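Local coordinates for protein LRIM1 (Anopheles gambiae, PDB 3O53), which probably regulates complement-like immunity in the mosquito as one partner of a heterodimer with the leucine-rich repeat protein APL1C, this chain being its leucine-rich repeat domain, at residues A213-I219 with F235-H241; R143-L149 with S167-H173; G9-I14 with N35-L41. The contacts are given in a common frame with arbitrary orientation. Residues are numbered along the deposited sequence.

Contact 1. Residues A213-I219 with F235-H241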
loop_
_atom_site.group_PDB
_atom_site.type_symbol
_atom_site.label_atom_id
_atom_site.label_comp_id
_atom_site.label_asym_id
_atom_site.label_seq_id
_atom_site.Cartn_x
_atom_site.Cartn_y
_atom_site.Cartn_z
ATOM N N ALA A 213 -9.724 -5.063 -11.270
ATOM C CA ALA A 213 -9.561 -6.057 -10.210
ATOM C C ALA A 213 -10.469 -7.274 -10.386
ATOM O O ALA A 213 -10.724 -7.999 -9.421
ATOM C CB ALA A 213 -9.812 -5.407 -8.844
ATOM N N ALA A 214 -10.947 -7.505 -11.609
ATOM C CA ALA A 214 -11.878 -8.608 -11.875
ATOM C C ALA A 214 -11.362 -9.971 -11.408
ATOM O O ALA A 214 -12.151 -10.859 -11.094
ATOM C CB ALA A 214 -12.225 -8.677 -13.360
ATOM N N GLY A 215 -10.045 -10.135 -11.366
ATOM C CA GLY A 215 -9.448 -11.437 -11.105
ATOM C C GLY A 215 -8.995 -11.695 -9.674
ATOM O O GLY A 215 -8.414 -12.737 -9.393
ATOM N N VAL A 216 -9.265 -10.766 -8.762
ATOM C CA VAL A 216 -8.760 -10.888 -7.395
ATOM C C VAL A 216 -9.412 -12.021 -6.617
ATOM O O VAL A 216 -10.512 -12.463 -6.939
ATOM C CB VAL A 216 -8.969 -9.590 -6.579
ATOM C CG1 VAL A 216 -8.135 -8.463 -7.162
ATOM C CG2 VAL A 216 -10.447 -9.222 -6.549
ATOM N N THR A 217 -8.705 -12.469 -5.584
ATOM C CA THR A 217 -9.219 -13.434 -4.628
ATOM C C THR A 217 -9.878 -12.716 -3.460
ATOM O O THR A 217 -10.858 -13.186 -2.898
ATOM C CB THR A 217 -8.059 -14.297 -4.086
ATOM O OG1 THR A 217 -7.439 -14.988 -5.179
ATOM C CG2 THR A 217 -8.554 -15.306 -3.060
ATOM N N TRP A 218 -9.337 -11.556 -3.104
ATOM C CA TRP A 218 -9.743 -10.859 -1.891
ATOM C C TRP A 218 -9.910 -9.387 -2.244
ATOM O O TRP A 218 -8.995 -8.784 -2.796
ATOM C CB TRP A 218 -8.640 -11.045 -0.844
ATOM C CG TRP A 218 -8.940 -10.644 0.588
ATOM C CD1 TRP A 218 -9.136 -11.487 1.646
ATOM C CD2 TRP A 218 -8.994 -9.310 1.127
ATOM N NE1 TRP A 218 -9.343 -10.761 2.799
ATOM C CE2 TRP A 218 -9.254 -9.429 2.509
ATOM C CE3 TRP A 218 -8.866 -8.032 0.567
ATOM C CZ2 TRP A 218 -9.387 -8.315 3.342
ATOM C CZ3 TRP A 218 -8.993 -6.925 1.398
ATOM C CH2 TRP A 218 -9.251 -7.073 2.769
ATOM N N ILE A 219 -11.082 -8.820 -1.968
ATOM C CA ILE A 219 -11.279 -7.396 -2.167
ATOM C C ILE A 219 -12.178 -6.835 -1.075
ATOM O O ILE A 219 -13.163 -7.461 -0.686
ATOM C CB ILE A 219 -11.878 -7.079 -3.551
ATOM C CG1 ILE A 219 -12.067 -5.565 -3.716
ATOM C CG2 ILE A 219 -13.215 -7.774 -3.740
ATOM C CD1 ILE A 219 -12.523 -5.157 -5.095
ATOM N N PHE A 235 -16.697 -10.364 -11.777
ATOM C CA PHE A 235 -15.564 -10.985 -11.110
ATOM C C PHE A 235 -15.417 -12.437 -11.548
ATOM O O PHE A 235 -16.273 -12.965 -12.244
ATOM C CB PHE A 235 -15.702 -10.848 -9.593
ATOM C CG PHE A 235 -15.534 -9.428 -9.118
ATOM C CD1 PHE A 235 -14.286 -8.954 -8.750
ATOM C CD2 PHE A 235 -16.615 -8.557 -9.094
ATOM C CE1 PHE A 235 -14.118 -7.640 -8.336
ATOM C CE2 PHE A 235 -16.452 -7.234 -8.683
ATOM C CZ PHE A 235 -15.201 -6.780 -8.303
ATOM N N SER A 236 -14.319 -13.062 -11.141
ATOM C CA SER A 236 -13.973 -14.406 -11.574
ATOM C C SER A 236 -14.228 -15.420 -10.471
ATOM O O SER A 236 -14.604 -15.062 -9.356
ATOM C CB SER A 236 -12.496 -14.465 -11.960
ATOM O OG SER A 236 -11.676 -14.427 -10.804
ATOM N N GLN A 237 -14.003 -16.690 -10.789
ATOM C CA GLN A 237 -14.170 -17.767 -9.821
ATOM C C GLN A 237 -13.075 -17.759 -8.762
ATOM O O GLN A 237 -13.153 -18.498 -7.787
ATOM C CB GLN A 237 -14.182 -19.128 -10.524
ATOM C CG GLN A 237 -15.577 -19.677 -10.767
ATOM C CD GLN A 237 -15.587 -21.185 -10.914
ATOM O OE1 GLN A 237 -14.591 -21.854 -10.639
ATOM N NE2 GLN A 237 -16.719 -21.728 -11.342
ATOM N N ASN A 238 -12.046 -16.940 -8.968
ATOM C CA ASN A 238 -10.974 -16.789 -7.986
ATOM C C ASN A 238 -11.469 -16.145 -6.700
ATOM O O ASN A 238 -10.907 -16.354 -5.630
ATOM C CB ASN A 238 -9.853 -15.920 -8.551
ATOM C CG ASN A 238 -9.082 -16.608 -9.644
ATOM O OD1 ASN A 238 -9.044 -17.834 -9.712
ATOM N ND2 ASN A 238 -8.449 -15.822 -10.509
ATOM N N LEU A 239 -12.516 -15.343 -6.818
ATOM C CA LEU A 239 -12.993 -14.534 -5.708
ATOM C C LEU A 239 -13.421 -15.401 -4.520
ATOM O O LEU A 239 -14.285 -16.257 -4.658
ATOM C CB LEU A 239 -14.157 -13.668 -6.188
ATOM C CG LEU A 239 -14.683 -12.603 -5.227
ATOM C CD1 LEU A 239 -13.696 -11.439 -5.124
ATOM C CD2 LEU A 239 -16.054 -12.111 -5.682
ATOM N N GLU A 240 -12.807 -15.180 -3.358
ATOM C CA GLU A 240 -13.160 -15.913 -2.133
ATOM C C GLU A 240 -13.571 -14.972 -0.991
ATOM O O GLU A 240 -14.143 -15.407 0.001
ATOM C CB GLU A 240 -11.976 -16.745 -1.654
ATOM C CG GLU A 240 -11.407 -17.699 -2.682
ATOM C CD GLU A 240 -10.147 -18.397 -2.186
ATOM O OE1 GLU A 240 -9.680 -18.064 -1.073
ATOM O OE2 GLU A 240 -9.624 -19.274 -2.909
ATOM N N HIS A 241 -13.261 -13.685 -1.119
ATOM C CA HIS A 241 -13.513 -12.734 -0.037
ATOM C C HIS A 241 -13.942 -11.414 -0.666
ATOM O O HIS A 241 -13.218 -10.832 -1.474
ATOM C CB HIS A 241 -12.255 -12.569 0.835
ATOM C CG HIS A 241 -12.392 -11.552 1.932
ATOM N ND1 HIS A 241 -12.494 -11.901 3.263
ATOM C CD2 HIS A 241 -12.428 -10.197 1.897
ATOM C CE1 HIS A 241 -12.586 -10.808 4.002
ATOM N NE2 HIS A 241 -12.556 -9.760 3.196
HETATM O O HOH W 1 -12.251 -12.450 -9.056
HETATM O O HOH W 2 -8.829 -17.974 -5.423
#

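Contact 2. Residues R143-L149 with S167-H173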
loop_
_atom_site.group_PDB
_atom_site.type_symbol
_atom_site.label_atom_id
_atom_site.label_comp_id
_atom_site.label_asym_id
_atom_site.label_seq_id
_atom_site.Cartn_x
_atom_site.Cartn_y
_atom_site.Cartn_z
ATOM N N ARG A 143 7.155 2.595 -9.111
ATOM C CA ARG A 143 5.870 2.049 -9.537
ATOM C C ARG A 143 6.015 0.991 -10.635
ATOM O O ARG A 143 5.020 0.566 -11.223
ATOM C CB ARG A 143 4.921 3.191 -9.972
ATOM C CG ARG A 143 4.417 3.999 -8.774
ATOM C CD ARG A 143 3.494 5.148 -9.159
ATOM N NE ARG A 143 4.244 6.351 -9.517
ATOM C CZ ARG A 143 4.174 6.967 -10.697
ATOM N NH1 ARG A 143 3.386 6.503 -11.661
ATOM N NH2 ARG A 143 4.894 8.059 -10.917
ATOM N N SER A 144 7.248 0.553 -10.887
ATOM C CA SER A 144 7.517 -0.475 -11.899
ATOM C C SER A 144 7.841 -1.826 -11.275
ATOM O O SER A 144 8.707 -1.927 -10.405
ATOM C CB SER A 144 8.695 -0.074 -12.798
ATOM O OG SER A 144 8.513 1.215 -13.356
ATOM N N ARG A 145 7.159 -2.865 -11.760
ATOM C CA ARG A 145 7.447 -4.242 -11.371
ATOM C C ARG A 145 7.281 -4.442 -9.869
ATOM O O ARG A 145 7.942 -5.278 -9.250
ATOM C CB ARG A 145 8.852 -4.651 -11.841
ATOM C CG ARG A 145 9.015 -4.563 -13.359
ATOM C CD ARG A 145 10.288 -5.235 -13.854
ATOM N NE ARG A 145 10.415 -6.597 -13.341
ATOM C CZ ARG A 145 9.712 -7.637 -13.780
ATOM N NH1 ARG A 145 8.816 -7.484 -14.746
ATOM N NH2 ARG A 145 9.899 -8.835 -13.245
ATOM N N VAL A 146 6.370 -3.670 -9.295
ATOM C CA VAL A 146 5.984 -3.853 -7.912
ATOM C C VAL A 146 5.137 -5.122 -7.755
ATOM O O VAL A 146 4.233 -5.395 -8.537
ATOM C CB VAL A 146 5.181 -2.644 -7.405
ATOM C CG1 VAL A 146 4.830 -2.828 -5.943
ATOM C CG2 VAL A 146 5.984 -1.363 -7.608
ATOM N N GLN A 147 5.443 -5.892 -6.727
ATOM C CA GLN A 147 4.720 -7.119 -6.459
ATOM C C GLN A 147 3.782 -6.900 -5.274
ATOM O O GLN A 147 2.628 -7.290 -5.302
ATOM C CB GLN A 147 5.717 -8.242 -6.156
ATOM C CG GLN A 147 5.068 -9.586 -5.862
ATOM C CD GLN A 147 6.056 -10.740 -5.936
ATOM O OE1 GLN A 147 7.143 -10.676 -5.376
ATOM N NE2 GLN A 147 5.674 -11.800 -6.629
ATOM N N TYR A 148 4.298 -6.264 -4.231
ATOM C CA TYR A 148 3.529 -6.006 -3.028
ATOM C C TYR A 148 3.635 -4.513 -2.712
ATOM O O TYR A 148 4.729 -3.974 -2.636
ATOM C CB TYR A 148 4.096 -6.843 -1.882
ATOM C CG TYR A 148 3.383 -6.669 -0.570
ATOM C CD1 TYR A 148 2.446 -7.600 -0.132
ATOM C CD2 TYR A 148 3.653 -5.579 0.243
ATOM C CE1 TYR A 148 1.795 -7.442 1.078
ATOM C CE2 TYR A 148 3.010 -5.412 1.450
ATOM C CZ TYR A 148 2.085 -6.341 1.862
ATOM O OH TYR A 148 1.452 -6.154 3.066
ATOM N N LEU A 149 2.500 -3.846 -2.541
ATOM C CA LEU A 149 2.506 -2.413 -2.259
ATOM C C LEU A 149 1.560 -2.104 -1.122
ATOM O O LEU A 149 0.341 -2.214 -1.265
ATOM C CB LEU A 149 2.104 -1.603 -3.494
ATOM C CG LEU A 149 2.107 -0.074 -3.317
ATOM C CD1 LEU A 149 3.439 0.438 -2.756
ATOM C CD2 LEU A 149 1.811 0.615 -4.632
ATOM N N SER A 167 3.398 -1.986 -13.411
ATOM C CA SER A 167 3.332 -3.169 -12.563
ATOM C C SER A 167 2.152 -4.049 -12.946
ATOM O O SER A 167 1.733 -4.895 -12.170
ATOM C CB SER A 167 3.210 -2.771 -11.086
ATOM O OG SER A 167 4.358 -2.057 -10.667
ATOM N N SER A 168 1.614 -3.850 -14.143
ATOM C CA SER A 168 0.409 -4.565 -14.549
ATOM C C SER A 168 0.605 -6.080 -14.457
ATOM O O SER A 168 -0.326 -6.810 -14.146
ATOM C CB SER A 168 0.012 -4.178 -15.976
ATOM O OG SER A 168 1.063 -4.450 -16.879
ATOM N N ASP A 169 1.824 -6.545 -14.705
ATOM C CA ASP A 169 2.086 -7.977 -14.799
ATOM C C ASP A 169 2.681 -8.570 -13.526
ATOM O O ASP A 169 2.816 -9.790 -13.417
ATOM C CB ASP A 169 3.022 -8.258 -15.975
ATOM C CG ASP A 169 2.392 -7.921 -17.311
ATOM O OD1 ASP A 169 1.146 -7.864 -17.380
ATOM O OD2 ASP A 169 3.142 -7.715 -18.288
ATOM N N THR A 170 3.023 -7.716 -12.566
ATOM C CA THR A 170 3.706 -8.161 -11.355
ATOM C C THR A 170 2.906 -7.962 -10.067
ATOM O O THR A 170 3.119 -8.673 -9.084
ATOM C CB THR A 170 5.042 -7.413 -11.181
ATOM O OG1 THR A 170 4.795 -6.003 -11.133
ATOM C CG2 THR A 170 5.985 -7.724 -12.337
ATOM N N LEU A 171 2.002 -6.991 -10.053
ATOM C CA LEU A 171 1.358 -6.595 -8.804
ATOM C C LEU A 171 0.436 -7.705 -8.305
ATOM O O LEU A 171 -0.442 -8.167 -9.023
ATOM C CB LEU A 171 0.577 -5.286 -8.981
ATOM C CG LEU A 171 0.122 -4.600 -7.686
ATOM C CD1 LEU A 171 1.317 -4.169 -6.848
ATOM C CD2 LEU A 171 -0.783 -3.402 -7.968
ATOM N N GLU A 172 0.654 -8.120 -7.063
ATOM C CA GLU A 172 -0.137 -9.175 -6.440
ATOM C C GLU A 172 -0.979 -8.651 -5.283
ATOM O O GLU A 172 -2.080 -9.121 -5.056
ATOM C CB GLU A 172 0.785 -10.295 -5.951
ATOM C CG GLU A 172 1.508 -10.995 -7.099
ATOM C CD GLU A 172 2.424 -12.118 -6.649
ATOM O OE1 GLU A 172 2.579 -12.326 -5.426
ATOM O OE2 GLU A 172 2.993 -12.793 -7.532
ATOM N N HIS A 173 -0.459 -7.674 -4.550
ATOM C CA HIS A 173 -1.172 -7.139 -3.400
ATOM C C HIS A 173 -1.095 -5.616 -3.391
ATOM O O HIS A 173 -0.009 -5.040 -3.460
ATOM C CB HIS A 173 -0.581 -7.685 -2.096
ATOM C CG HIS A 173 -0.599 -9.183 -2.001
ATOM N ND1 HIS A 173 -1.731 -9.896 -1.666
ATOM C CD2 HIS A 173 0.379 -10.100 -2.189
ATOM C CE1 HIS A 173 -1.450 -11.187 -1.653
ATOM N NE2 HIS A 173 -0.176 -11.338 -1.967
#

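Contact 3. Residues G9-I14 with N35-L41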
loop_
_atom_site.group_PDB
_atom_site.type_symbol
_atom_site.label_atom_id
_atom_site.label_comp_id
_atom_site.label_asym_id
_atom_site.label_seq_id
_atom_site.Cartn_x
_atom_site.Cartn_y
_atom_site.Cartn_z
ATOM N N GLY A 9 29.301 -14.525 10.856
ATOM C CA GLY A 9 29.599 -14.775 9.460
ATOM C C GLY A 9 29.756 -13.462 8.718
ATOM O O GLY A 9 30.618 -12.656 9.059
ATOM N N ASN A 10 28.913 -13.235 7.713
ATOM C CA ASN A 10 28.994 -12.020 6.912
ATOM C C ASN A 10 27.928 -10.993 7.286
ATOM O O ASN A 10 27.581 -10.118 6.485
ATOM C CB ASN A 10 28.904 -12.352 5.419
ATOM C CG ASN A 10 27.577 -12.997 5.035
ATOM O OD1 ASN A 10 26.632 -13.036 5.825
ATOM N ND2 ASN A 10 27.503 -13.503 3.811
ATOM N N ARG A 11 27.414 -11.089 8.506
ATOM C CA ARG A 11 26.421 -10.129 8.962
ATOM C C ARG A 11 26.893 -9.464 10.245
ATOM O O ARG A 11 27.247 -10.129 11.213
ATOM C CB ARG A 11 25.047 -10.787 9.136
ATOM C CG ARG A 11 24.863 -11.583 10.406
ATOM C CD ARG A 11 23.459 -12.165 10.482
ATOM N NE ARG A 11 23.143 -12.995 9.323
ATOM C CZ ARG A 11 21.998 -13.649 9.161
ATOM N NH1 ARG A 11 21.049 -13.574 10.086
ATOM N NH2 ARG A 11 21.798 -14.381 8.073
ATOM N N TYR A 12 26.916 -8.136 10.218
ATOM C CA TYR A 12 27.433 -7.333 11.316
ATOM C C TYR A 12 26.340 -6.475 11.935
ATOM O O TYR A 12 25.394 -6.068 11.257
ATOM C CB TYR A 12 28.531 -6.411 10.807
ATOM C CG TYR A 12 29.757 -7.110 10.274
ATOM C CD1 TYR A 12 30.948 -7.094 10.988
ATOM C CD2 TYR A 12 29.735 -7.759 9.047
ATOM C CE1 TYR A 12 32.080 -7.714 10.505
ATOM C CE2 TYR A 12 30.861 -8.388 8.557
ATOM C CZ TYR A 12 32.033 -8.359 9.290
ATOM O OH TYR A 12 33.163 -8.975 8.813
ATOM N N LYS A 13 26.495 -6.177 13.219
ATOM C CA LYS A 13 25.536 -5.361 13.945
ATOM C C LYS A 13 26.310 -4.385 14.815
ATOM O O LYS A 13 27.322 -4.748 15.409
ATOM C CB LYS A 13 24.621 -6.253 14.789
ATOM C CG LYS A 13 23.647 -5.517 15.698
ATOM C CD LYS A 13 22.476 -6.427 16.070
ATOM C CE LYS A 13 21.908 -6.116 17.445
ATOM N NZ LYS A 13 21.421 -4.720 17.588
ATOM N N ILE A 14 25.851 -3.140 14.870
ATOM C CA ILE A 14 26.542 -2.120 15.641
ATOM C C ILE A 14 25.579 -1.487 16.638
ATOM O O ILE A 14 24.471 -1.099 16.279
ATOM C CB ILE A 14 27.151 -1.040 14.724
ATOM C CG1 ILE A 14 27.895 -1.706 13.560
ATOM C CG2 ILE A 14 28.079 -0.142 15.516
ATOM C CD1 ILE A 14 28.679 -0.753 12.691
ATOM N N ASN A 35 33.665 -8.589 3.527
ATOM C CA ASN A 35 32.824 -9.574 4.182
ATOM C C ASN A 35 31.497 -9.022 4.704
ATOM O O ASN A 35 30.740 -9.746 5.354
ATOM C CB ASN A 35 33.575 -10.200 5.346
ATOM C CG ASN A 35 32.862 -11.404 5.903
ATOM O OD1 ASN A 35 32.305 -12.207 5.155
ATOM N ND2 ASN A 35 32.863 -11.536 7.219
ATOM N N VAL A 36 31.216 -7.752 4.433
ATOM C CA VAL A 36 29.995 -7.126 4.944
ATOM C C VAL A 36 28.838 -7.282 3.960
ATOM O O VAL A 36 28.694 -6.503 3.015
ATOM C CB VAL A 36 30.204 -5.629 5.260
ATOM C CG1 VAL A 36 28.918 -5.014 5.828
ATOM C CG2 VAL A 36 31.365 -5.451 6.230
ATOM N N LYS A 37 28.023 -8.304 4.188
ATOM C CA LYS A 37 26.842 -8.544 3.369
ATOM C C LYS A 37 25.599 -7.934 4.010
ATOM O O LYS A 37 24.701 -7.467 3.323
ATOM C CB LYS A 37 26.629 -10.045 3.158
ATOM C CG LYS A 37 25.240 -10.384 2.621
ATOM C CD LYS A 37 25.070 -11.866 2.335
ATOM C CE LYS A 37 25.861 -12.304 1.112
ATOM N NZ LYS A 37 25.361 -13.611 0.579
ATOM N N GLU A 38 25.534 -7.942 5.332
ATOM C CA GLU A 38 24.406 -7.327 6.011
ATOM C C GLU A 38 24.928 -6.464 7.144
ATOM O O GLU A 38 25.821 -6.875 7.876
ATOM C CB GLU A 38 23.439 -8.401 6.537
ATOM C CG GLU A 38 23.006 -9.408 5.473
ATOM C CD GLU A 38 21.828 -10.282 5.907
ATOM O OE1 GLU A 38 21.202 -9.982 6.949
ATOM O OE2 GLU A 38 21.526 -11.269 5.196
ATOM N N LEU A 39 24.395 -5.252 7.262
ATOM C CA LEU A 39 24.745 -4.360 8.360
ATOM C C LEU A 39 23.480 -3.945 9.093
ATOM O O LEU A 39 22.528 -3.461 8.483
ATOM C CB LEU A 39 25.475 -3.117 7.847
ATOM C CG LEU A 39 25.857 -2.103 8.930
ATOM C CD1 LEU A 39 26.728 -2.762 9.989
ATOM C CD2 LEU A 39 26.569 -0.874 8.339
ATOM N N ASP A 40 23.488 -4.121 10.406
ATOM C CA ASP A 40 22.337 -3.809 11.236
ATOM C C ASP A 40 22.683 -2.675 12.196
ATOM O O ASP A 40 23.513 -2.836 13.086
ATOM C CB ASP A 40 21.908 -5.059 12.011
ATOM C CG ASP A 40 20.729 -4.806 12.924
ATOM O OD1 ASP A 40 20.099 -3.736 12.804
ATOM O OD2 ASP A 40 20.431 -5.683 13.763
ATOM N N LEU A 41 22.052 -1.522 11.994
ATOM C CA LEU A 41 22.292 -0.350 12.830
ATOM C C LEU A 41 21.059 0.034 13.640
ATOM O O LEU A 41 20.959 1.157 14.135
ATOM C CB LEU A 41 22.714 0.842 11.963
ATOM C CG LEU A 41 23.914 0.604 11.050
ATOM C CD1 LEU A 41 24.270 1.874 10.297
ATOM C CD2 LEU A 41 25.106 0.107 11.849
HETATM O O HOH W 3 23.780 -13.533 5.380
HETATM O O HOH W 4 24.934 -15.173 3.329
HETATM O O HOH W 5 21.949 -2.674 15.655
#

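Contact 1. Residues A213-I219 with F235-H241
The five-membered ring of the Trp218 indole lies over the imidazole of His241, an offset stack with centroids 3.6 Å apart and planes 6° from parallel. The two residues form a parallel bridge between successive turns of a leucine-rich repeat solenoid, at its C-terminal end, so both rings lie on the same face of the sheet; His241 ND1 is hydrogen-bonded to Lys274 NZ on helix 262-276. The backbone fixes that register: Thr217 O accepts from both Glu240 N (2.8 Å) and His241 N (3.0 Å), and Ile219 N returns a bond to His241 O (3.0 Å). Inside the coil, Leu239 CD1 packs on Ile219 CG2 (3.9 Å) and Val216 CG2 (4.2 Å), while the same helix meets Phe235 and Leu239 through Val264. Earlier in the two segments, Ser236 OG closes an ST turn by accepting from Asn238 N. A water bridges the coils there, donating to Ala214 O (2.6 Å) and Val216 O (2.7 Å) and accepting from Ser236 N (3.0 Å).

Contact 2. Residues R143-L149 with S167-H173
This is a coil-to-coil contact between adjacent turns of the leucine-rich repeat solenoid, at the approach to the parallel sheet: residues 143-149 run into strand 146-150, and residues 167-173 lead up to strand 173-175. Tyr148 and His173 make the parallel bridge, with CA atoms 4.8 Å apart and both side chains on the same face of the sheet. Gln147 O takes two backbone donors, Glu172 N at 2.8 Å and His173 N at 3.2 Å, and Leu149 N completes the register on His173 O at 2.9 Å. On the other side of the backbone, Leu171 turns its tip into the core, where its CD1 lies 3.9 Å from Val146 CG1 and 4.3 Å from Leu149 CB.

Ahead of the Tyr148-His173 bridge, side-chain hydroxyls join the coils. Ser167 OG donates to Arg143 O (2.8 Å) and accepts from Val146 N (2.9 Å), so one hydroxyl ties together the bend at residues 143-146. Thr170 OG1 donates to Val146 O at 2.7 Å. The preceding coil continues the stacking, with strand 123-126 packing against Val146 and Leu149 through Ile125. At the surface the coils are also joined by polar side chains, Gln147 NE2 donating to Glu172 OE2 at 3.0 Å.

Contact 3. Residues G9-I14 with N35-L41
Gly9 starts by offering its O to Asn35 ND2 at 3.1 Å. Next, Asn10 O accepts from Lys37 N (3.0 Å) and Glu38 N (3.2 Å), while a water links Asn10 ND2 to Lys37 NZ. Arg11 forms a parallel bridge with Glu38; Glu38 OE1 lies over one face of the Arg11 guanidinium, and Arg11 NH2 to Glu38 OE2 is 4.2 Å, beyond a salt bridge. Tyr12 faces the interior of a beta-alpha-beta unit, strand 11-15, helix 22-30 and strand 38-40, at the N-terminal end of the leucine-rich repeat solenoid. Tyr12 N donates to Glu38 O and Tyr12 O accepts from Asp40 N, both at 2.9 Å; its ring takes an off-centre CH-pi contact from Val36 CG2, and Tyr12 OH accepts from Asn35 ND2 at 3.0 Å. Lys13 shares a face with Asp40, whose OD1 is hydrogen-bonded to Ser42 OG and whose side chain lies about 4 Å from a glycan sugar. Ile14 N donates to Asp40 O (3.0 Å), and Ile14 CD1 packs on Leu39 CD1 (3.9 Å).

Along the chain the order is contact 3, contact 2, contact 1, each closing before the next opens, and all three reach the same sheet of the leucine-rich repeat domain. Contact 3 joins strands 11-15 and 38-40 near the N-terminal edge, contact 2 joins strands 146-150 and 173-175 in the middle, and contact 1 joins strands 218-220 and 241-243, the latter outermost. Their centres lie about 30 Å apart for contacts 3 and 2, 17 Å for contacts 2 and 1 and 42 Å for contacts 3 and 1, with no touching. Neighbouring coils are thus joined in sequence order, building one elongated domain from local, repeated pairings.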